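Long-range contacts in putative dioxygenase (1H-3-hydroxy-4-oxoquinaldine 2,4-dioxygenase) (Mycobacteroides abscessus subsp. abscessus, PDB 6RA3), which cleaves the ring of the Pseudomonas quinolone signal PQS with dioxygen, giving N-octanoylanthranilate and carbon monoxide: residues N161-H167 against T245-E251; S29-L35 against R53-H59; P21-T27 against A48-V54. All coordinates share one frame; numbering follows the deposited sequence.

Contact 1 (N161-H167 against T245-E251); sequences NQAVLDH and THFPGIE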
loop_
_atom_site.group_PDB
_atom_site.type_symbol
_atom_site.label_atom_id
_atom_site.label_comp_id
_atom_site.label_asym_id
_atom_site.label_seq_id
_atom_site.Cartn_x
_atom_site.Cartn_y
_atom_site.Cartn_z
ATOM N N ASN A 161 -8.859 24.105 -8.678
ATOM C CA ASN A 161 -9.060 22.691 -8.987
ATOM C C ASN A 161 -8.615 21.795 -7.823
ATOM O O ASN A 161 -7.425 21.724 -7.500
ATOM C CB ASN A 161 -8.304 22.340 -10.271
ATOM C CG ASN A 161 -8.467 20.903 -10.661
ATOM O OD1 ASN A 161 -7.878 20.018 -10.042
ATOM N ND2 ASN A 161 -9.255 20.653 -11.701
ATOM N N GLN A 162 -9.563 21.100 -7.188
ATOM C CA GLN A 162 -9.249 20.334 -5.980
ATOM C C GLN A 162 -8.264 19.202 -6.260
ATOM O O GLN A 162 -7.409 18.912 -5.417
ATOM C CB GLN A 162 -10.545 19.794 -5.361
ATOM C CG GLN A 162 -10.466 19.433 -3.875
ATOM C CD GLN A 162 -10.138 20.632 -2.990
ATOM O OE1 GLN A 162 -9.956 21.751 -3.481
ATOM N NE2 GLN A 162 -10.062 20.400 -1.680
ATOM N N ALA A 163 -8.345 18.569 -7.436
ATOM C CA ALA A 163 -7.375 17.533 -7.793
ATOM C C ALA A 163 -5.951 18.086 -7.808
ATOM O O ALA A 163 -5.034 17.480 -7.242
ATOM C CB ALA A 163 -7.724 16.916 -9.157
ATOM N N VAL A 164 -5.742 19.222 -8.480
ATOM C CA VAL A 164 -4.401 19.796 -8.578
ATOM C C VAL A 164 -3.931 20.282 -7.208
ATOM O O VAL A 164 -2.810 19.989 -6.780
ATOM C CB VAL A 164 -4.363 20.923 -9.629
ATOM C CG1 VAL A 164 -2.985 21.599 -9.668
ATOM C CG2 VAL A 164 -4.660 20.374 -10.997
ATOM N N LEU A 165 -4.790 21.006 -6.490
ATOM C CA LEU A 165 -4.439 21.456 -5.150
ATOM C C LEU A 165 -4.083 20.284 -4.247
ATOM O O LEU A 165 -3.032 20.294 -3.598
ATOM C CB LEU A 165 -5.587 22.253 -4.541
ATOM C CG LEU A 165 -5.806 23.644 -5.121
ATOM C CD1 LEU A 165 -6.959 24.279 -4.401
ATOM C CD2 LEU A 165 -4.543 24.507 -5.023
ATOM N N ASP A 166 -4.961 19.274 -4.172
ATOM C CA ASP A 166 -4.708 18.138 -3.291
ATOM C C ASP A 166 -3.406 17.435 -3.659
ATOM O O ASP A 166 -2.636 17.038 -2.776
ATOM C CB ASP A 166 -5.886 17.161 -3.335
ATOM C CG ASP A 166 -7.039 17.589 -2.435
ATOM O OD1 ASP A 166 -6.905 18.586 -1.700
ATOM O OD2 ASP A 166 -8.087 16.925 -2.458
ATOM N N HIS A 167 -3.124 17.299 -4.956
ATOM C CA HIS A 167 -1.924 16.589 -5.390
ATOM C C HIS A 167 -0.657 17.325 -4.971
ATOM O O HIS A 167 0.332 16.699 -4.560
ATOM C CB HIS A 167 -1.957 16.427 -6.891
ATOM C CG HIS A 167 -0.722 15.817 -7.464
ATOM N ND1 HIS A 167 -0.515 14.455 -7.504
ATOM C CD2 HIS A 167 0.354 16.379 -8.057
ATOM C CE1 HIS A 167 0.655 14.211 -8.066
ATOM N NE2 HIS A 167 1.194 15.363 -8.419
ATOM N N THR A 245 -3.343 25.459 -14.903
ATOM C CA THR A 245 -2.218 24.936 -14.154
ATOM C C THR A 245 -1.234 24.240 -15.085
ATOM O O THR A 245 -1.525 23.931 -16.243
ATOM C CB THR A 245 -2.695 23.972 -13.062
ATOM O OG1 THR A 245 -2.930 22.678 -13.635
ATOM C CG2 THR A 245 -3.965 24.469 -12.418
ATOM N N HIS A 246 -0.053 24.007 -14.536
ATOM C CA HIS A 246 1.027 23.204 -15.092
ATOM C C HIS A 246 0.685 21.722 -15.104
ATOM O O HIS A 246 1.510 20.923 -15.555
ATOM C CB HIS A 246 2.290 23.505 -14.243
ATOM C CG HIS A 246 3.547 22.763 -14.621
ATOM N ND1 HIS A 246 4.058 22.732 -15.902
ATOM C CD2 HIS A 246 4.445 22.100 -13.850
ATOM C CE1 HIS A 246 5.192 22.051 -15.910
ATOM N NE2 HIS A 246 5.451 21.657 -14.677
ATOM N N PHE A 247 -0.506 21.330 -14.635
ATOM C CA PHE A 247 -0.863 19.922 -14.432
ATOM C C PHE A 247 -2.087 19.552 -15.267
ATOM O O PHE A 247 -3.161 19.266 -14.722
ATOM C CB PHE A 247 -1.115 19.639 -12.950
ATOM C CG PHE A 247 0.092 19.868 -12.092
ATOM C CD1 PHE A 247 1.185 19.028 -12.185
ATOM C CD2 PHE A 247 0.147 20.942 -11.219
ATOM C CE1 PHE A 247 2.307 19.249 -11.418
ATOM C CE2 PHE A 247 1.271 21.160 -10.441
ATOM C CZ PHE A 247 2.342 20.316 -10.545
ATOM N N PRO A 248 -1.957 19.535 -16.594
ATOM C CA PRO A 248 -3.132 19.219 -17.422
ATOM C C PRO A 248 -3.654 17.803 -17.198
ATOM O O PRO A 248 -4.875 17.592 -17.189
ATOM C CB PRO A 248 -2.618 19.435 -18.851
ATOM C CG PRO A 248 -1.134 19.305 -18.775
ATOM C CD PRO A 248 -0.736 19.738 -17.391
ATOM N N GLY A 249 -2.761 16.828 -17.004
ATOM C CA GLY A 249 -3.186 15.459 -16.722
ATOM C C GLY A 249 -4.011 15.308 -15.454
ATOM O O GLY A 249 -4.819 14.381 -15.345
ATOM N N ILE A 250 -3.837 16.207 -14.490
ATOM C CA ILE A 250 -4.599 16.173 -13.248
ATOM C C ILE A 250 -5.771 17.133 -13.299
ATOM O O ILE A 250 -6.832 16.855 -12.739
ATOM C CB ILE A 250 -3.700 16.500 -12.029
ATOM C CG1 ILE A 250 -2.453 15.618 -12.003
ATOM C CG2 ILE A 250 -4.525 16.385 -10.727
ATOM C CD1 ILE A 250 -1.469 15.984 -10.904
ATOM N N GLU A 251 -5.550 18.308 -13.894
ATOM C CA GLU A 251 -6.610 19.303 -13.972
ATOM C C GLU A 251 -7.676 18.876 -14.971
ATOM O O GLU A 251 -8.866 19.109 -14.745
ATOM C CB GLU A 251 -6.036 20.661 -14.366
ATOM C CG GLU A 251 -7.041 21.779 -14.210
ATOM C CD GLU A 251 -6.615 23.074 -14.867
ATOM O OE1 GLU A 251 -5.548 23.113 -15.512
ATOM O OE2 GLU A 251 -7.370 24.054 -14.735
HETATM O O HOH W 1 -9.442 17.592 -11.917
#
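V164 and I250 carry the meeting between helix 162-170 and the short helix 248-251, which follows the catalytic histidine loop of this alpha/beta-hydrolase fold. The two methyl branches of V164 divide the work. CG1, held anti to the backbone N (chi1 176°), runs toward the F247 ring and comes within 3.6 Å of F247 CD2, with the methyl of T245 a little farther off; CG2 lies beside the backbone N and packs on E251 CB and the branch methyl of I250. I250 spreads over the other helix in the same divided way. I250 CG2 rests on A163 CB at 3.6 Å, while the extended CG1 arm crosses the H167 side chain at about a right angle and lays its end methyl over one face of the imidazole. This is a CH-pi contact, with I250 CD1 3.5 Å from the H167 ring centroid. H167 NE2 and ND1 of H33, outside the two segments, probably share a hydrogen bond that helps to hold the ring. Near the start of helix 162-170, N161 acts as N-cap: its OD1 accepts from V164 N at 2.8 Å, in the carbonyl plane. N161 ND2 lies 3.5 Å from E251 CG, the amide nearly perpendicular to the carboxylate, and donates to a water that in turn donates to I250 O. T245, just before the active-site H246, forms an ST turn, its OG1 accepting from F247 N. E251, whose OE2 is bonded to E244 N, braces this turn: T245 N and T245 OG1 both reach E251 OE1 at 3.3 Å from the same face of the carboxylate.

Contact 2 (S29-L35 against R53-H59); sequences SGWAHDL and RVCWRGH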
loop_
_atom_site.group_PDB
_atom_site.type_symbol
_atom_site.label_atom_id
_atom_site.label_comp_id
_atom_site.label_asym_id
_atom_site.label_seq_id
_atom_site.Cartn_x
_atom_site.Cartn_y
_atom_site.Cartn_z
ATOM N N SER A 29 5.906 10.350 -14.689
ATOM C CA SER A 29 5.603 11.560 -13.958
ATOM C C SER A 29 6.801 12.514 -14.055
ATOM O O SER A 29 7.831 12.198 -14.652
ATOM C CB SER A 29 5.241 11.227 -12.508
ATOM O OG SER A 29 4.104 10.372 -12.430
ATOM N N GLY A 30 6.634 13.711 -13.510
ATOM C CA GLY A 30 7.710 14.677 -13.407
ATOM C C GLY A 30 8.598 14.381 -12.209
ATOM O O GLY A 30 8.521 13.316 -11.593
ATOM N N TRP A 31 9.458 15.345 -11.871
ATOM C CA TRP A 31 10.376 15.154 -10.755
ATOM C C TRP A 31 9.612 15.364 -9.467
ATOM O O TRP A 31 8.775 16.250 -9.376
ATOM C CB TRP A 31 11.570 16.117 -10.817
ATOM C CG TRP A 31 12.581 15.712 -11.775
ATOM C CD1 TRP A 31 12.612 16.042 -13.081
ATOM C CD2 TRP A 31 13.724 14.856 -11.546
ATOM N NE1 TRP A 31 13.687 15.461 -13.682
ATOM C CE2 TRP A 31 14.389 14.734 -12.760
ATOM C CE3 TRP A 31 14.246 14.206 -10.428
ATOM C CZ2 TRP A 31 15.559 14.001 -12.902
ATOM C CZ3 TRP A 31 15.384 13.458 -10.574
ATOM C CH2 TRP A 31 16.039 13.367 -11.798
ATOM N N ALA A 32 9.890 14.522 -8.468
ATOM C CA ALA A 32 9.391 14.687 -7.108
ATOM C C ALA A 32 7.934 14.307 -6.947
ATOM O O ALA A 32 7.271 14.799 -6.040
ATOM C CB ALA A 32 9.563 16.121 -6.578
ATOM N N HIS A 33 7.399 13.446 -7.798
ATOM C CA HIS A 33 6.076 12.924 -7.527
ATOM C C HIS A 33 5.970 11.611 -8.271
ATOM O O HIS A 33 6.873 11.224 -9.023
ATOM C CB HIS A 33 4.953 13.938 -7.859
ATOM C CG HIS A 33 4.839 14.307 -9.302
ATOM N ND1 HIS A 33 3.787 15.056 -9.779
ATOM C CD2 HIS A 33 5.634 14.057 -10.368
ATOM C CE1 HIS A 33 3.929 15.238 -11.079
ATOM N NE2 HIS A 33 5.047 14.652 -11.461
ATOM N N ASP A 34 4.890 10.888 -7.989
ATOM C CA ASP A 34 4.845 9.491 -8.393
ATOM C C ASP A 34 3.619 9.192 -9.254
ATOM O O ASP A 34 2.999 10.102 -9.810
ATOM C CB ASP A 34 4.887 8.601 -7.145
ATOM C CG ASP A 34 3.705 8.814 -6.222
ATOM O OD1 ASP A 34 2.795 9.606 -6.562
ATOM O OD2 ASP A 34 3.688 8.188 -5.133
ATOM N N LEU A 35 3.244 7.922 -9.337
ATOM C CA LEU A 35 2.221 7.517 -10.280
ATOM C C LEU A 35 0.848 8.070 -9.920
ATOM O O LEU A 35 -0.033 8.111 -10.792
ATOM C CB LEU A 35 2.274 5.993 -10.407
ATOM C CG LEU A 35 2.299 5.128 -9.155
ATOM C CD1 LEU A 35 1.084 5.445 -8.287
ATOM C CD2 LEU A 35 2.353 3.645 -9.546
ATOM N N ARG A 53 1.749 2.372 -15.106
ATOM C CA ARG A 53 2.194 3.624 -14.503
ATOM C C ARG A 53 3.539 3.385 -13.826
ATOM O O ARG A 53 3.689 2.425 -13.066
ATOM C CB ARG A 53 1.175 4.162 -13.505
ATOM C CG ARG A 53 -0.186 4.447 -14.078
ATOM C CD ARG A 53 -1.031 5.211 -13.094
ATOM N NE ARG A 53 -1.380 4.343 -11.973
ATOM C CZ ARG A 53 -1.937 4.751 -10.841
ATOM N NH1 ARG A 53 -2.217 6.033 -10.640
ATOM N NH2 ARG A 53 -2.224 3.859 -9.907
ATOM N N VAL A 54 4.526 4.232 -14.130
ATOM C CA VAL A 54 5.909 3.981 -13.744
ATOM C C VAL A 54 6.401 5.109 -12.851
ATOM O O VAL A 54 6.181 6.289 -13.133
ATOM C CB VAL A 54 6.830 3.838 -14.966
ATOM C CG1 VAL A 54 8.275 3.714 -14.522
ATOM C CG2 VAL A 54 6.441 2.649 -15.794
ATOM N N CYS A 55 7.082 4.731 -11.777
ATOM C CA CYS A 55 7.738 5.664 -10.874
ATOM C C CYS A 55 9.220 5.713 -11.218
ATOM O O CYS A 55 9.799 4.708 -11.622
ATOM C CB CYS A 55 7.570 5.225 -9.413
ATOM S SG CYS A 55 5.928 5.354 -8.704
ATOM N N TRP A 56 9.828 6.898 -11.085
ATOM C CA TRP A 56 11.280 7.002 -11.183
ATOM C C TRP A 56 11.954 6.332 -9.980
ATOM O O TRP A 56 11.364 6.187 -8.906
ATOM C CB TRP A 56 11.709 8.472 -11.240
ATOM C CG TRP A 56 10.999 9.280 -12.260
ATOM C CD1 TRP A 56 10.241 10.400 -12.044
ATOM C CD2 TRP A 56 10.968 9.033 -13.669
ATOM N NE1 TRP A 56 9.750 10.865 -13.237
ATOM C CE2 TRP A 56 10.179 10.038 -14.248
ATOM C CE3 TRP A 56 11.543 8.057 -14.496
ATOM C CZ2 TRP A 56 9.940 10.096 -15.624
ATOM C CZ3 TRP A 56 11.292 8.112 -15.855
ATOM C CH2 TRP A 56 10.521 9.139 -16.406
ATOM N N ARG A 57 13.192 5.904 -10.185
ATOM C CA ARG A 57 14.028 5.461 -9.077
ATOM C C ARG A 57 14.049 6.531 -7.992
ATOM O O ARG A 57 13.961 7.725 -8.269
ATOM C CB ARG A 57 15.444 5.103 -9.572
ATOM C CG ARG A 57 16.373 6.267 -9.919
ATOM C CD ARG A 57 17.787 5.784 -10.187
ATOM N NE ARG A 57 17.899 4.770 -11.225
ATOM C CZ ARG A 57 19.045 4.208 -11.576
ATOM N NH1 ARG A 57 20.172 4.546 -10.958
ATOM N NH2 ARG A 57 19.078 3.301 -12.537
ATOM N N GLY A 58 14.042 6.086 -6.734
ATOM C CA GLY A 58 13.977 7.006 -5.617
ATOM C C GLY A 58 12.636 7.673 -5.384
ATOM O O GLY A 58 12.514 8.468 -4.442
ATOM N N HIS A 59 11.622 7.387 -6.208
ATOM C CA HIS A 59 10.310 8.007 -6.084
ATOM C C HIS A 59 9.235 7.048 -5.588
ATOM O O HIS A 59 8.091 7.481 -5.367
ATOM C CB HIS A 59 9.851 8.581 -7.445
ATOM C CG HIS A 59 10.583 9.816 -7.862
ATOM N ND1 HIS A 59 11.918 9.812 -8.199
ATOM C CD2 HIS A 59 10.174 11.098 -7.960
ATOM C CE1 HIS A 59 12.291 11.038 -8.524
ATOM N NE2 HIS A 59 11.251 11.835 -8.388
HETATM O O HOH W 2 7.556 8.608 -13.129
HETATM O O HOH W 3 3.715 7.797 -13.698
HETATM O O HOH W 4 7.826 9.077 -10.233
HETATM O O HOH W 5 5.721 6.935 -3.958
#
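H59 and W56 hold the loop 29-35 through the edges of their rings. H59 NE2 accepts from A32 N at 3.0 Å, the donor lying in the imidazole plane, while ND1 on the other side of the ring donates to R57 O; these two bonds fix the ring's rotation. W56 CD1 sits over the centre of one imidazole face, and the indole NE1 donates to S29 O at 2.7 Å, bent at the hydrogen (134°) and with the donor above the carbonyl plane; a weak second bond goes to G30 O. Farther along, L35 packs tightly: its CG touches C55 SG at 3.7 Å, and CD1 lies over one face of the R53 guanidinium, whose salt bridges to D15 and D39 hold it in place. The arrangement joins the loops that leave two neighbouring parallel strands, 24-28 and 51-54, at their C-terminal ends, where alpha/beta hydrolases build the active site. W31 here lies close to H97, the probable substrate-binding residue. On the looser side the two segments are joined through water. Two waters link S29 to V54 O, one through S29 N and the other through S29 OG; another joins H33 O to W56 N, and the last bridges D34 OD2, 2.7 Å away from it, and H59 O.

Contact 3 (P21-T27 against A48-V54); sequences PGPVFVT and AQRTVRV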
loop_
_atom_site.group_PDB
_atom_site.type_symbol
_atom_site.label_atom_id
_atom_site.label_comp_id
_atom_site.label_asym_id
_atom_site.label_seq_id
_atom_site.Cartn_x
_atom_site.Cartn_y
_atom_site.Cartn_z
ATOM N N PRO A 21 -5.793 -5.227 -26.409
ATOM C CA PRO A 21 -4.621 -5.369 -27.276
ATOM C C PRO A 21 -4.207 -4.049 -27.914
ATOM O O PRO A 21 -4.976 -3.083 -28.001
ATOM C CB PRO A 21 -5.087 -6.365 -28.358
ATOM C CG PRO A 21 -6.474 -6.808 -27.939
ATOM C CD PRO A 21 -7.007 -5.690 -27.101
ATOM N N GLY A 22 -2.967 -4.034 -28.391
ATOM C CA GLY A 22 -2.410 -2.851 -28.999
ATOM C C GLY A 22 -1.311 -2.274 -28.132
ATOM O O GLY A 22 -0.855 -2.915 -27.175
ATOM N N PRO A 23 -0.865 -1.055 -28.454
ATOM C CA PRO A 23 0.188 -0.425 -27.651
ATOM C C PRO A 23 -0.265 -0.140 -26.233
ATOM O O PRO A 23 -1.421 0.212 -25.981
ATOM C CB PRO A 23 0.486 0.882 -28.401
ATOM C CG PRO A 23 0.001 0.652 -29.782
ATOM C CD PRO A 23 -1.216 -0.231 -29.622
ATOM N N VAL A 24 0.697 -0.255 -25.323
ATOM C CA VAL A 24 0.497 -0.025 -23.900
ATOM C C VAL A 24 0.714 1.456 -23.606
ATOM O O VAL A 24 1.690 2.057 -24.075
ATOM C CB VAL A 24 1.468 -0.912 -23.100
ATOM C CG1 VAL A 24 1.376 -0.677 -21.571
ATOM C CG2 VAL A 24 1.247 -2.371 -23.464
ATOM N N PHE A 25 -0.187 2.060 -22.836
ATOM C CA PHE A 25 0.110 3.370 -22.264
ATOM C C PHE A 25 1.102 3.242 -21.098
ATOM O O PHE A 25 0.885 2.458 -20.170
ATOM C CB PHE A 25 -1.160 4.042 -21.787
ATOM C CG PHE A 25 -2.049 4.517 -22.896
ATOM C CD1 PHE A 25 -1.533 5.262 -23.949
ATOM C CD2 PHE A 25 -3.404 4.221 -22.888
ATOM C CE1 PHE A 25 -2.352 5.715 -24.965
ATOM C CE2 PHE A 25 -4.229 4.668 -23.905
ATOM C CZ PHE A 25 -3.702 5.414 -24.946
ATOM N N VAL A 26 2.188 4.022 -21.137
ATOM C CA VAL A 26 3.171 4.057 -20.051
ATOM C C VAL A 26 3.223 5.483 -19.530
ATOM O O VAL A 26 3.621 6.411 -20.252
ATOM C CB VAL A 26 4.558 3.564 -20.485
ATOM C CG1 VAL A 26 5.541 3.659 -19.316
ATOM C CG2 VAL A 26 4.499 2.147 -20.987
ATOM N N THR A 27 2.749 5.672 -18.304
ATOM C CA THR A 27 2.729 6.974 -17.689
ATOM C C THR A 27 4.053 7.210 -16.976
ATOM O O THR A 27 4.630 6.300 -16.362
ATOM C CB THR A 27 1.566 7.146 -16.715
ATOM O OG1 THR A 27 1.840 6.495 -15.465
ATOM C CG2 THR A 27 0.279 6.612 -17.319
ATOM N N ALA A 48 -8.964 1.832 -22.154
ATOM C CA ALA A 48 -8.575 1.847 -23.556
ATOM C C ALA A 48 -7.473 0.847 -23.871
ATOM O O ALA A 48 -7.518 0.179 -24.909
ATOM C CB ALA A 48 -8.143 3.269 -23.949
ATOM N N GLN A 49 -6.484 0.705 -22.993
ATOM C CA GLN A 49 -5.320 -0.121 -23.265
ATOM C C GLN A 49 -4.737 -0.588 -21.949
ATOM O O GLN A 49 -4.974 0.017 -20.913
ATOM C CB GLN A 49 -4.211 0.638 -24.012
ATOM C CG GLN A 49 -4.617 1.412 -25.257
ATOM C CD GLN A 49 -4.953 0.512 -26.447
ATOM O OE1 GLN A 49 -4.406 -0.596 -26.601
ATOM N NE2 GLN A 49 -5.857 0.997 -27.301
ATOM N N ARG A 50 -3.929 -1.637 -22.010
ATOM C CA ARG A 50 -3.060 -1.932 -20.886
ATOM C C ARG A 50 -2.296 -0.669 -20.568
ATOM O O ARG A 50 -1.685 -0.070 -21.458
ATOM C CB ARG A 50 -2.091 -3.065 -21.208
ATOM C CG ARG A 50 -1.141 -3.480 -20.049
ATOM C CD ARG A 50 -0.116 -4.514 -20.506
ATOM N NE ARG A 50 0.700 -5.000 -19.412
ATOM C CZ ARG A 50 1.666 -5.896 -19.537
ATOM N NH1 ARG A 50 1.963 -6.400 -20.709
ATOM N NH2 ARG A 50 2.338 -6.293 -18.466
ATOM N N THR A 51 -2.391 -0.239 -19.314
ATOM C CA THR A 51 -1.716 0.950 -18.814
ATOM C C THR A 51 -0.752 0.557 -17.698
ATOM O O THR A 51 -1.149 -0.109 -16.735
ATOM C CB THR A 51 -2.753 1.941 -18.326
ATOM O OG1 THR A 51 -3.543 2.352 -19.447
ATOM C CG2 THR A 51 -2.093 3.163 -17.655
ATOM N N VAL A 52 0.515 0.944 -17.852
ATOM C CA VAL A 52 1.580 0.709 -16.873
ATOM C C VAL A 52 2.008 2.083 -16.376
ATOM O O VAL A 52 2.534 2.891 -17.155
ATOM C CB VAL A 52 2.773 -0.052 -17.482
ATOM C CG1 VAL A 52 3.963 -0.104 -16.498
ATOM C CG2 VAL A 52 2.395 -1.432 -17.920
ATOM N N ARG A 53 1.749 2.372 -15.106
ATOM C CA ARG A 53 2.194 3.624 -14.503
ATOM C C ARG A 53 3.539 3.385 -13.826
ATOM O O ARG A 53 3.689 2.425 -13.066
ATOM C CB ARG A 53 1.175 4.162 -13.505
ATOM C CG ARG A 53 -0.186 4.447 -14.078
ATOM C CD ARG A 53 -1.031 5.211 -13.094
ATOM N NE ARG A 53 -1.380 4.343 -11.973
ATOM C CZ ARG A 53 -1.937 4.751 -10.841
ATOM N NH1 ARG A 53 -2.217 6.033 -10.640
ATOM N NH2 ARG A 53 -2.224 3.859 -9.907
ATOM N N VAL A 54 4.526 4.232 -14.130
ATOM C CA VAL A 54 5.909 3.981 -13.744
ATOM C C VAL A 54 6.401 5.109 -12.851
ATOM O O VAL A 54 6.181 6.289 -13.133
ATOM C CB VAL A 54 6.830 3.838 -14.966
ATOM C CG1 VAL A 54 8.275 3.714 -14.522
ATOM C CG2 VAL A 54 6.441 2.649 -15.794
HETATM O O HOH W 3 3.715 7.797 -13.698
#
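F25 O receives the shortest backbone bond between the strands, from V52 N at 2.8 Å, nearly straight at the hydrogen (169°), and T51 CA adds a CA-H...O contact to the same oxygen. V52 O is likewise met twice, by T27 N at 3.0 Å and by V26 CA. F25 N to R50 O and V54 N to T27 O complete the parallel ladder. These neighbouring strands, 24-28 and 51-54, belong to a beta-alpha-beta unit whose connecting helix 42-48 covers the face bearing F25, T27, T51 and R53; L45 of that helix touches the first three. On this face the F25 ring turns its edge to T51 OG1, which in turn donates to Q49 O, and F25 CE2 lies 3.5 Å from Q49 CG. T27 and R53 run side by side, pointing the same way; T27 OG1, set between the backbone N and the carbonyl carbon (chi1 78°), comes within 3.1 Å of R53 CB and also bonds to a water held by V54 O. V26 and V52 point to the other face, and valine methyls meet there and beside it: V24 CG1 to V52 CG2 at 3.9 Å, V26 CG1 to V54 CG2. R50, extended from CG to NE, passes obliquely over V24, CD near V24 CG2, and ends in a salt bridge to D16 on strand 10-17.

Overall arrangement
Contacts 2 and 3 are successive levels of one pair of neighbouring strands, 24-28 and 51-54. Contact 3 pairs the strands themselves, and contact 2 joins the loops beyond them; they share R53, V54 and a water, with centres about 16 Å apart. Their segments alternate along the chain. Contact 1 comes later in sequence, its centre about 16 Å from that of contact 2 and about 22 Å from that of contact 3. It touches contact 2 through a probable hydrogen bond between H167 NE2 and H33 ND1, 2.9 Å long. Through this bond the loop after strand 24-28 meets helix 162-170, which packs against the segment carrying H246, whereas contact 3 lies away from the active site.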